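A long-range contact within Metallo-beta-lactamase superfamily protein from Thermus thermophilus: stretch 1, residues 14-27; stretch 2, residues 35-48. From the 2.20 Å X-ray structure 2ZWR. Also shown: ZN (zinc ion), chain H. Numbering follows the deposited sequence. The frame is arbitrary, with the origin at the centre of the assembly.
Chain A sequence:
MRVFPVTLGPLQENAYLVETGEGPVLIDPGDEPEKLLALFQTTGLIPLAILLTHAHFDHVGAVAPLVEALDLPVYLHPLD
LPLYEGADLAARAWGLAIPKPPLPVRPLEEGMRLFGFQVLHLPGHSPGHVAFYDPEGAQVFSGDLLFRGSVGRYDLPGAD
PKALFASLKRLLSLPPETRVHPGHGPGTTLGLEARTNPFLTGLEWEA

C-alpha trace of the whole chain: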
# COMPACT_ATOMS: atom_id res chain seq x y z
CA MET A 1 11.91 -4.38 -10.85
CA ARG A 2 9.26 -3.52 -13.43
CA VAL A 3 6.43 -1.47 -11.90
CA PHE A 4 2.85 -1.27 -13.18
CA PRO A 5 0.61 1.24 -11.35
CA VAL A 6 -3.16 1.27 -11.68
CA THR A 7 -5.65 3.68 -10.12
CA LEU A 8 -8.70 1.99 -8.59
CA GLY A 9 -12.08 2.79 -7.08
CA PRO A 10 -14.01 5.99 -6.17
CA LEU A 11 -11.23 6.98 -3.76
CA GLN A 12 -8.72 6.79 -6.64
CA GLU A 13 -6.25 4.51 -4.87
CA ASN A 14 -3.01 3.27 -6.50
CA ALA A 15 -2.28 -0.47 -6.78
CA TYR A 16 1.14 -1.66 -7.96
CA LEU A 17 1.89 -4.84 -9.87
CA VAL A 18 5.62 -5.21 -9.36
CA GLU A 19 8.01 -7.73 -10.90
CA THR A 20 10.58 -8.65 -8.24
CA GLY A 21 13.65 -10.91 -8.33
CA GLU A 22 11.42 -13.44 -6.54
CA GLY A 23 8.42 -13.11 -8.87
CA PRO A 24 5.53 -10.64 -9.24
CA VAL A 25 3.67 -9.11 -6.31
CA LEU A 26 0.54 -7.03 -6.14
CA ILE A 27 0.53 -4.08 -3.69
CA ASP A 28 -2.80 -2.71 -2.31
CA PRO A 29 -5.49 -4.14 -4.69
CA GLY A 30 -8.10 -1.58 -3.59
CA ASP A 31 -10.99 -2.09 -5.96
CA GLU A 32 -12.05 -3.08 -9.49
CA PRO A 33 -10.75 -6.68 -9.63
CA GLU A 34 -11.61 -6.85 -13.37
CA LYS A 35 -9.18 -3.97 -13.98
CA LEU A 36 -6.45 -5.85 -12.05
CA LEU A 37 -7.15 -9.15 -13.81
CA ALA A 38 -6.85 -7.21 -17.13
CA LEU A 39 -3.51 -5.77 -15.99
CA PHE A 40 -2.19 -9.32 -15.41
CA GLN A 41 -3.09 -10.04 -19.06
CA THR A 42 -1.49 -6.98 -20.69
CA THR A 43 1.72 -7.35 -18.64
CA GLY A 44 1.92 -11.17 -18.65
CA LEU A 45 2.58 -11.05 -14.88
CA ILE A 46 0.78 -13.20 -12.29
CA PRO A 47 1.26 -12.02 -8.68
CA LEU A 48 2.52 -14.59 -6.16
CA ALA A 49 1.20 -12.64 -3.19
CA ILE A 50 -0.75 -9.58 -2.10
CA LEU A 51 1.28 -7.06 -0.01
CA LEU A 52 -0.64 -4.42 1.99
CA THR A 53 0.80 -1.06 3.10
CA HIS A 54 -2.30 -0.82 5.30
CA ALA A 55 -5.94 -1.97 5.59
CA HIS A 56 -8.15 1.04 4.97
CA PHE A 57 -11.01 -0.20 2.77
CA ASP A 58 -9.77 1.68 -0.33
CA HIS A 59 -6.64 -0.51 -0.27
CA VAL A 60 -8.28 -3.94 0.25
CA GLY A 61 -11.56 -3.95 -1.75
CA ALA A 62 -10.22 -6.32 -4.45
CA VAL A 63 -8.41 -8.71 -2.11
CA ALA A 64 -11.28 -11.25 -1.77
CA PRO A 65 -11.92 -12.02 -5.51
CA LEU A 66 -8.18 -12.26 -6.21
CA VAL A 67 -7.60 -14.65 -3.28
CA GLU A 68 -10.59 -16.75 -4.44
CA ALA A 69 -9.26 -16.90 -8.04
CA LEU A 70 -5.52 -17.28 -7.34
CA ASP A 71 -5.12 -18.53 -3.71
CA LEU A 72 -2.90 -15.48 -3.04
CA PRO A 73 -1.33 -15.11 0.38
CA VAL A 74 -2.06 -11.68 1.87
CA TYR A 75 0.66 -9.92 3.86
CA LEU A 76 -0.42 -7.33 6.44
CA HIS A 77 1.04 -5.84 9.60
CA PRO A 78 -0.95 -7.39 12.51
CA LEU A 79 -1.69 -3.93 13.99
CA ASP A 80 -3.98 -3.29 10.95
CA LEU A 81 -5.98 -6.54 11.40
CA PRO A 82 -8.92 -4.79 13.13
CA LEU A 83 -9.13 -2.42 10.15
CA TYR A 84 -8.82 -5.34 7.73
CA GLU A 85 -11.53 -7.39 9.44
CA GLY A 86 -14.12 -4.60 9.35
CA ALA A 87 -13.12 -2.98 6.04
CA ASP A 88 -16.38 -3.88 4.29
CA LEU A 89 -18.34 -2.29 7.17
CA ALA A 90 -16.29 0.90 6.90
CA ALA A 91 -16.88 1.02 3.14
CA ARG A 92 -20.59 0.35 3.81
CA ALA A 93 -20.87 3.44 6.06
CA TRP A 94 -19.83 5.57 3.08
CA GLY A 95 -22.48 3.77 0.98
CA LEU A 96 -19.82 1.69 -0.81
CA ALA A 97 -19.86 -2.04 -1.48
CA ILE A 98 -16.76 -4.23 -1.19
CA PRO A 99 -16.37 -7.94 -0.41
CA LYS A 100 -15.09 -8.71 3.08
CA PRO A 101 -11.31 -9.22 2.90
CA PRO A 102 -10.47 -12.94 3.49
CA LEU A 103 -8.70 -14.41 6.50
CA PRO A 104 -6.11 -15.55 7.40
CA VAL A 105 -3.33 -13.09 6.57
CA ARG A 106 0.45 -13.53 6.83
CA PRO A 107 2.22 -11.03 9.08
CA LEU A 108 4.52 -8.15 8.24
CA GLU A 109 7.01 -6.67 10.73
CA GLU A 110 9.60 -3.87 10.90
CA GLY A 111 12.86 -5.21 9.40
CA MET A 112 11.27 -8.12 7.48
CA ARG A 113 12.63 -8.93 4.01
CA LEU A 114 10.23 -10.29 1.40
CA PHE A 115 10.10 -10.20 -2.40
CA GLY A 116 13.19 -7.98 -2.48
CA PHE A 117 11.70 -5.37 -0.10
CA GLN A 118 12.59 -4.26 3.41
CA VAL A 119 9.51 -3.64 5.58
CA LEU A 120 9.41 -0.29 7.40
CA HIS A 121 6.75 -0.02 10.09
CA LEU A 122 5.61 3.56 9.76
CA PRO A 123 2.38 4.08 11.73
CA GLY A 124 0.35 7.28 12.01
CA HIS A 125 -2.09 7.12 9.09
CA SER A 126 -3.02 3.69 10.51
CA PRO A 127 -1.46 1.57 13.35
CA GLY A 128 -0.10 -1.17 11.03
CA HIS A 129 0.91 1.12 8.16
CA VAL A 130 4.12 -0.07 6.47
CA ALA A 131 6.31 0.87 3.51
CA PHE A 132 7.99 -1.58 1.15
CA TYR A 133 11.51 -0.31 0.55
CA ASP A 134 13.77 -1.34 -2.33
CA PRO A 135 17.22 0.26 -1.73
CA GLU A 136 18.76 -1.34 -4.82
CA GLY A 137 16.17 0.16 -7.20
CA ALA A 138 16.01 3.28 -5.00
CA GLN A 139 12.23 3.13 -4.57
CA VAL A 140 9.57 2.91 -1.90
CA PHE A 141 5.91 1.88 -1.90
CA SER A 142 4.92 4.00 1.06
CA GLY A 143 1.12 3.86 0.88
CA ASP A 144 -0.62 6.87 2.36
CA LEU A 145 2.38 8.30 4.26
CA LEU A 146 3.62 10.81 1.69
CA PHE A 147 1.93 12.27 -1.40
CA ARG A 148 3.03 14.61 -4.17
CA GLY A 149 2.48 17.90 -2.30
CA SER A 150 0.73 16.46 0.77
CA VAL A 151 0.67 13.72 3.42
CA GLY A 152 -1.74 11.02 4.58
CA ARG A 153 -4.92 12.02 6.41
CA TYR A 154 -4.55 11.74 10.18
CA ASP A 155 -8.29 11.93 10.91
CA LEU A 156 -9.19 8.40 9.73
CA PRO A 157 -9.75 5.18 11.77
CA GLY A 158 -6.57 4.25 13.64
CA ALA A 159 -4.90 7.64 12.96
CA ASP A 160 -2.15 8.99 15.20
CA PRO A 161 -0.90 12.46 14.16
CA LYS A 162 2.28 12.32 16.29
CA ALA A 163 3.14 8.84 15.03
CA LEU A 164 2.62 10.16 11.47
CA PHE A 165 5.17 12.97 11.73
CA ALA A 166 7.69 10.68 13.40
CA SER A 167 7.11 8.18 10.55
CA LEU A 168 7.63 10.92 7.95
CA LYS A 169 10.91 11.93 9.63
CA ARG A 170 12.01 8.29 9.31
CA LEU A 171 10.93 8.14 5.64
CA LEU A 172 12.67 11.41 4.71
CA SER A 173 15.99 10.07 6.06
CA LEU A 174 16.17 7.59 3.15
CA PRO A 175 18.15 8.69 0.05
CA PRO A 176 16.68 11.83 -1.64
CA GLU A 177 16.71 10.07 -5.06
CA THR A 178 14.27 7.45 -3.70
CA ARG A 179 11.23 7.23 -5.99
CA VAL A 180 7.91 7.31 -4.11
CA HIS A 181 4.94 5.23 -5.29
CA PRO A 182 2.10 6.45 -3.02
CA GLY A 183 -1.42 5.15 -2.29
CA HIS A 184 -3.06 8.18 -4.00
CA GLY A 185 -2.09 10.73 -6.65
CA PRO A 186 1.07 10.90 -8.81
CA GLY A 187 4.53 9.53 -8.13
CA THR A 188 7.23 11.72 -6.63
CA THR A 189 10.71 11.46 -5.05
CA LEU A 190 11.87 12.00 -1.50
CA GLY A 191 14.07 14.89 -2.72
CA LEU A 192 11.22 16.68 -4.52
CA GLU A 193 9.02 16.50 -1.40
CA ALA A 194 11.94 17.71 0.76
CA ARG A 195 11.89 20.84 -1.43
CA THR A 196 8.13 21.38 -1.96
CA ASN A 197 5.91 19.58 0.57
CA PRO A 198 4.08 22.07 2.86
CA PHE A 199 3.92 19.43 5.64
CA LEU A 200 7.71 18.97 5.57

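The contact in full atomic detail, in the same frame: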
# COMPACT_ATOMS: atom_id res chain seq x y z
N ASN A 14 -4.01 3.90 -5.61
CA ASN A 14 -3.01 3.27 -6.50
C ASN A 14 -2.56 1.86 -6.05
O ASN A 14 -1.95 1.70 -4.98
CB ASN A 14 -1.75 4.15 -6.67
CG ASN A 14 -2.06 5.59 -7.11
OD1 ASN A 14 -1.39 6.52 -6.67
ND2 ASN A 14 -3.06 5.76 -7.97
N ALA A 15 -2.85 0.87 -6.89
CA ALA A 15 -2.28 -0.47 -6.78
C ALA A 15 -1.00 -0.57 -7.60
O ALA A 15 -0.83 0.17 -8.57
CB ALA A 15 -3.28 -1.53 -7.25
N TYR A 16 -0.10 -1.47 -7.22
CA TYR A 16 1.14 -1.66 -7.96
C TYR A 16 1.38 -3.13 -8.18
O TYR A 16 1.47 -3.90 -7.23
CB TYR A 16 2.34 -1.01 -7.23
CG TYR A 16 2.20 0.50 -7.07
CD1 TYR A 16 2.63 1.38 -8.07
CD2 TYR A 16 1.61 1.04 -5.93
CE1 TYR A 16 2.47 2.77 -7.94
CE2 TYR A 16 1.45 2.43 -5.79
CZ TYR A 16 1.88 3.28 -6.80
OH TYR A 16 1.73 4.65 -6.66
N LEU A 17 1.44 -3.51 -9.46
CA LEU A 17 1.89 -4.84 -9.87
C LEU A 17 3.38 -4.73 -10.16
O LEU A 17 3.79 -4.02 -11.07
CB LEU A 17 1.10 -5.33 -11.09
CG LEU A 17 1.46 -6.71 -11.66
CD1 LEU A 17 1.20 -7.85 -10.67
CD2 LEU A 17 0.72 -6.95 -13.00
N VAL A 18 4.17 -5.41 -9.36
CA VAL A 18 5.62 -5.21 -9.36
C VAL A 18 6.30 -6.54 -9.64
O VAL A 18 6.04 -7.53 -8.95
CB VAL A 18 6.12 -4.67 -7.98
CG1 VAL A 18 7.63 -4.42 -8.01
CG2 VAL A 18 5.35 -3.39 -7.58
N GLU A 19 7.17 -6.56 -10.64
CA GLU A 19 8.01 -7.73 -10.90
C GLU A 19 9.23 -7.64 -9.99
O GLU A 19 9.99 -6.70 -10.08
CB GLU A 19 8.41 -7.81 -12.38
CG GLU A 19 9.05 -9.17 -12.76
CD GLU A 19 9.20 -9.39 -14.27
OE1 GLU A 19 9.09 -8.41 -15.06
OE2 GLU A 19 9.44 -10.55 -14.68
N THR A 20 9.40 -8.62 -9.11
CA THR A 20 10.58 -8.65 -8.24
C THR A 20 11.52 -9.78 -8.68
O THR A 20 11.18 -10.60 -9.54
CB THR A 20 10.19 -8.79 -6.74
OG1 THR A 20 10.02 -10.18 -6.39
CG2 THR A 20 8.89 -8.02 -6.42
N GLY A 21 12.72 -9.81 -8.10
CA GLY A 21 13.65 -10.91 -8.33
C GLY A 21 13.12 -12.26 -7.86
O GLY A 21 13.65 -13.30 -8.24
N GLU A 22 12.08 -12.23 -7.03
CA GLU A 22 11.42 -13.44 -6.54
C GLU A 22 10.03 -13.66 -7.14
O GLU A 22 9.23 -14.44 -6.62
CB GLU A 22 11.32 -13.42 -5.02
CG GLU A 22 12.65 -13.68 -4.33
CD GLU A 22 12.72 -13.04 -2.95
OE1 GLU A 22 11.78 -13.22 -2.15
OE2 GLU A 22 13.72 -12.36 -2.67
N GLY A 23 9.74 -12.99 -8.25
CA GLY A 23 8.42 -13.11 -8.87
C GLY A 23 7.54 -11.90 -8.61
O GLY A 23 7.87 -11.06 -7.76
N PRO A 24 6.42 -11.80 -9.34
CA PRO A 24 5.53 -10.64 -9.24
C PRO A 24 4.77 -10.58 -7.92
O PRO A 24 4.39 -11.61 -7.36
CB PRO A 24 4.55 -10.85 -10.41
CG PRO A 24 5.18 -11.90 -11.28
CD PRO A 24 5.93 -12.77 -10.33
N VAL A 25 4.58 -9.36 -7.42
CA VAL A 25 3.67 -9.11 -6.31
C VAL A 25 2.70 -8.00 -6.66
O VAL A 25 2.98 -7.13 -7.50
CB VAL A 25 4.40 -8.72 -4.97
CG1 VAL A 25 5.10 -9.91 -4.38
CG2 VAL A 25 5.37 -7.52 -5.17
N LEU A 26 1.56 -8.03 -5.99
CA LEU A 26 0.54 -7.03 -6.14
C LEU A 26 0.35 -6.27 -4.82
O LEU A 26 -0.02 -6.87 -3.81
CB LEU A 26 -0.76 -7.70 -6.58
CG LEU A 26 -1.99 -6.82 -6.74
CD1 LEU A 26 -1.73 -5.66 -7.68
CD2 LEU A 26 -3.15 -7.70 -7.21
N ILE A 27 0.64 -4.97 -4.85
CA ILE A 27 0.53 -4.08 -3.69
C ILE A 27 -0.80 -3.31 -3.67
O ILE A 27 -1.12 -2.60 -4.62
CB ILE A 27 1.71 -3.06 -3.65
CG1 ILE A 27 3.05 -3.80 -3.54
CG2 ILE A 27 1.55 -2.03 -2.52
CD1 ILE A 27 4.29 -2.89 -3.66
N LYS A 35 -10.25 -4.84 -13.50
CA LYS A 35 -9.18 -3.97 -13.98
C LYS A 35 -7.80 -4.57 -13.64
O LYS A 35 -6.87 -4.50 -14.46
CB LYS A 35 -9.34 -2.57 -13.38
CG LYS A 35 -8.70 -1.44 -14.17
CD LYS A 35 -9.39 -0.09 -13.92
N LEU A 36 -7.69 -5.17 -12.46
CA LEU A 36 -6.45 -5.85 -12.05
C LEU A 36 -6.19 -7.13 -12.85
O LEU A 36 -5.08 -7.34 -13.34
CB LEU A 36 -6.45 -6.14 -10.55
CG LEU A 36 -6.26 -4.89 -9.68
CD1 LEU A 36 -6.82 -5.13 -8.29
CD2 LEU A 36 -4.80 -4.48 -9.64
N LEU A 37 -7.21 -7.97 -12.97
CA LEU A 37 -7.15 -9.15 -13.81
C LEU A 37 -6.72 -8.81 -15.26
O LEU A 37 -5.92 -9.52 -15.85
CB LEU A 37 -8.49 -9.91 -13.79
CG LEU A 37 -8.81 -10.61 -12.46
CD1 LEU A 37 -10.31 -10.96 -12.36
CD2 LEU A 37 -7.93 -11.84 -12.26
N ALA A 38 -7.24 -7.71 -15.79
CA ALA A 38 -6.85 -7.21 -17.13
C ALA A 38 -5.41 -6.73 -17.20
O ALA A 38 -4.75 -6.89 -18.23
CB ALA A 38 -7.80 -6.11 -17.60
N LEU A 39 -4.92 -6.15 -16.10
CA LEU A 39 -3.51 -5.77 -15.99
C LEU A 39 -2.57 -6.98 -16.03
O LEU A 39 -1.51 -6.92 -16.67
CB LEU A 39 -3.25 -4.94 -14.72
CG LEU A 39 -1.87 -4.27 -14.58
CD1 LEU A 39 -1.53 -3.40 -15.79
CD2 LEU A 39 -1.74 -3.47 -13.28
N PHE A 40 -2.95 -8.06 -15.35
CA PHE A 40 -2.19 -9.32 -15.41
C PHE A 40 -2.03 -9.76 -16.86
O PHE A 40 -0.96 -10.23 -17.25
CB PHE A 40 -2.84 -10.45 -14.59
CG PHE A 40 -3.11 -10.11 -13.14
CD1 PHE A 40 -2.52 -9.00 -12.52
CD2 PHE A 40 -3.96 -10.92 -12.39
CE1 PHE A 40 -2.79 -8.70 -11.20
CE2 PHE A 40 -4.23 -10.62 -11.06
CZ PHE A 40 -3.64 -9.51 -10.46
N GLN A 41 -3.09 -9.59 -17.66
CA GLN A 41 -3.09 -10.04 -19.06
C GLN A 41 -2.18 -9.22 -19.96
O GLN A 41 -1.42 -9.79 -20.74
CB GLN A 41 -4.51 -10.05 -19.63
CG GLN A 41 -5.49 -10.97 -18.89
CD GLN A 41 -5.04 -12.42 -18.90
OE1 GLN A 41 -4.51 -12.91 -19.89
NE2 GLN A 41 -5.24 -13.12 -17.77
N THR A 42 -2.25 -7.89 -19.83
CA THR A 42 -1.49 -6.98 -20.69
C THR A 42 -0.00 -6.94 -20.33
O THR A 42 0.83 -6.59 -21.17
CB THR A 42 -2.12 -5.54 -20.73
OG1 THR A 42 -2.11 -4.96 -19.43
CG2 THR A 42 -3.55 -5.58 -21.22
N THR A 43 0.33 -7.31 -19.09
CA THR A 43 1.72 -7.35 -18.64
C THR A 43 2.33 -8.75 -18.72
O THR A 43 3.54 -8.89 -18.76
CB THR A 43 1.87 -6.82 -17.19
OG1 THR A 43 1.05 -7.60 -16.31
CG2 THR A 43 1.47 -5.34 -17.08
N GLY A 44 1.47 -9.77 -18.70
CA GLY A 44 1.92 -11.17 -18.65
C GLY A 44 2.46 -11.57 -17.28
O GLY A 44 3.19 -12.55 -17.17
N LEU A 45 2.10 -10.81 -16.25
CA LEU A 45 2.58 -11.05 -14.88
C LEU A 45 1.47 -11.56 -13.96
O LEU A 45 0.41 -10.96 -13.88
CB LEU A 45 3.18 -9.77 -14.30
CG LEU A 45 4.44 -9.16 -14.93
CD1 LEU A 45 4.72 -7.80 -14.32
CD2 LEU A 45 5.65 -10.09 -14.78
N ILE A 46 1.72 -12.68 -13.29
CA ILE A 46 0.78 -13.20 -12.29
C ILE A 46 1.39 -13.02 -10.90
O ILE A 46 2.43 -13.59 -10.60
CB ILE A 46 0.46 -14.71 -12.51
CG1 ILE A 46 0.22 -15.02 -13.99
CG2 ILE A 46 -0.75 -15.13 -11.66
CD1 ILE A 46 0.28 -16.53 -14.30
N PRO A 47 0.71 -12.24 -10.03
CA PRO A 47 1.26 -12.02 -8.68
C PRO A 47 1.34 -13.32 -7.89
O PRO A 47 0.50 -14.21 -8.07
CB PRO A 47 0.25 -11.06 -8.04
CG PRO A 47 -1.03 -11.30 -8.78
CD PRO A 47 -0.59 -11.57 -10.21
N LEU A 48 2.35 -13.43 -7.04
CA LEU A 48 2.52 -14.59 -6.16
C LEU A 48 1.95 -14.32 -4.77
O LEU A 48 1.80 -15.24 -3.96
CB LEU A 48 4.00 -14.97 -6.06
CG LEU A 48 4.68 -15.40 -7.36
CD1 LEU A 48 6.11 -15.83 -7.10
CD2 LEU A 48 3.88 -16.51 -8.06
ZN ZN H . 13.28 -13.00 -0.27
O HOH W 1 13.88 -10.81 0.14

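The packing of a helix against a β-hairpin illustrates a general principle: because side chains alternate along a strand, every second residue can serve a layer lying on one side of the sheet. Here the hairpin is stretch 1, and the layer is a helix together with the loop that follows it. Strand 14-20 and helix 35-43 run in broadly the same direction, 29° apart, with their axes 10.4 Å apart at closest approach, a spacing filled by apolar side chains.

The alternation is plain from the start. Ala-15 points toward the helix, and its small side chain brings CB to 4.1 Å from CD2 of Leu-36. Tyr-16 points away and makes no contact; its backbone instead pairs with Ile-27, N to O 3.0 Å and O to N 2.7 Å, which helps to hold the two strands of the hairpin together.

Leu-17 again faces the helix and loses more surface to the other stretch than any other residue here. Its CB lies 4.0 Å from Leu-39 CD2, and its CD2 reaches both CD1 of Phe-40 (3.9 Å), at the edge of the ring, and CB of Leu-45 (4.0 Å). The same methyl lies 3.4 Å from OG1 of Thr-43. That hydroxyl can sit in apolar surroundings because it donates a hydrogen bond to its own helix, from Thr-43 OG1 to Leu-39 O at 2.7 Å. The other methyl, Leu-17 CD1, meets CD of Pro-47 at 4.2 Å, so this one side chain touches both the helix and the loop beyond it.

Val-18 turns away, its backbone paired with Val-25. Glu-19 contributes at the margin, its CD 3.7 Å from Leu-45 CD2. The hairpin then reverses through a type I turn from Thr-20 to Gly-23. Thr-20 OG1 braces it twice, donating to Gly-23 O (2.7 Å) and accepting from Glu-22 N (3.0 Å). The carboxylate of Glu-22 leads away from the contact to bind a zinc ion through OE1 (2.4 Å) and OE2 (2.5 Å), while its carbonyl O lies 3.4 Å from Leu-48 CD1. At Gly-23 the absence of a side chain matters: an ideal CB would fall 2.5 Å from Leu-48 CD1, and the backbone angles would also jam it against the preceding carbonyl.

Pro-24 combines polar and apolar contact. Its O accepts the one hydrogen bond between the stretches, from Leu-48 N (2.8 Å, 163° at the hydrogen), and also receives a CA-H...O contact from Pro-47 CA at 3.4 Å. Its ring packs by CG against Leu-45 CD2 (4.0 Å).

Val-25 points away, although its CA is only 4.5 Å from that of Pro-47. Leu-26 restores the facing pattern: CD1 meets Leu-36 CD2 and CD2 meets Phe-40 CZ, each at 3.8 Å, while CB lies 3.8 Å from Pro-47 CB. Leu-17 and Leu-26, from the two strands, thus both meet the edge of the Phe-40 ring.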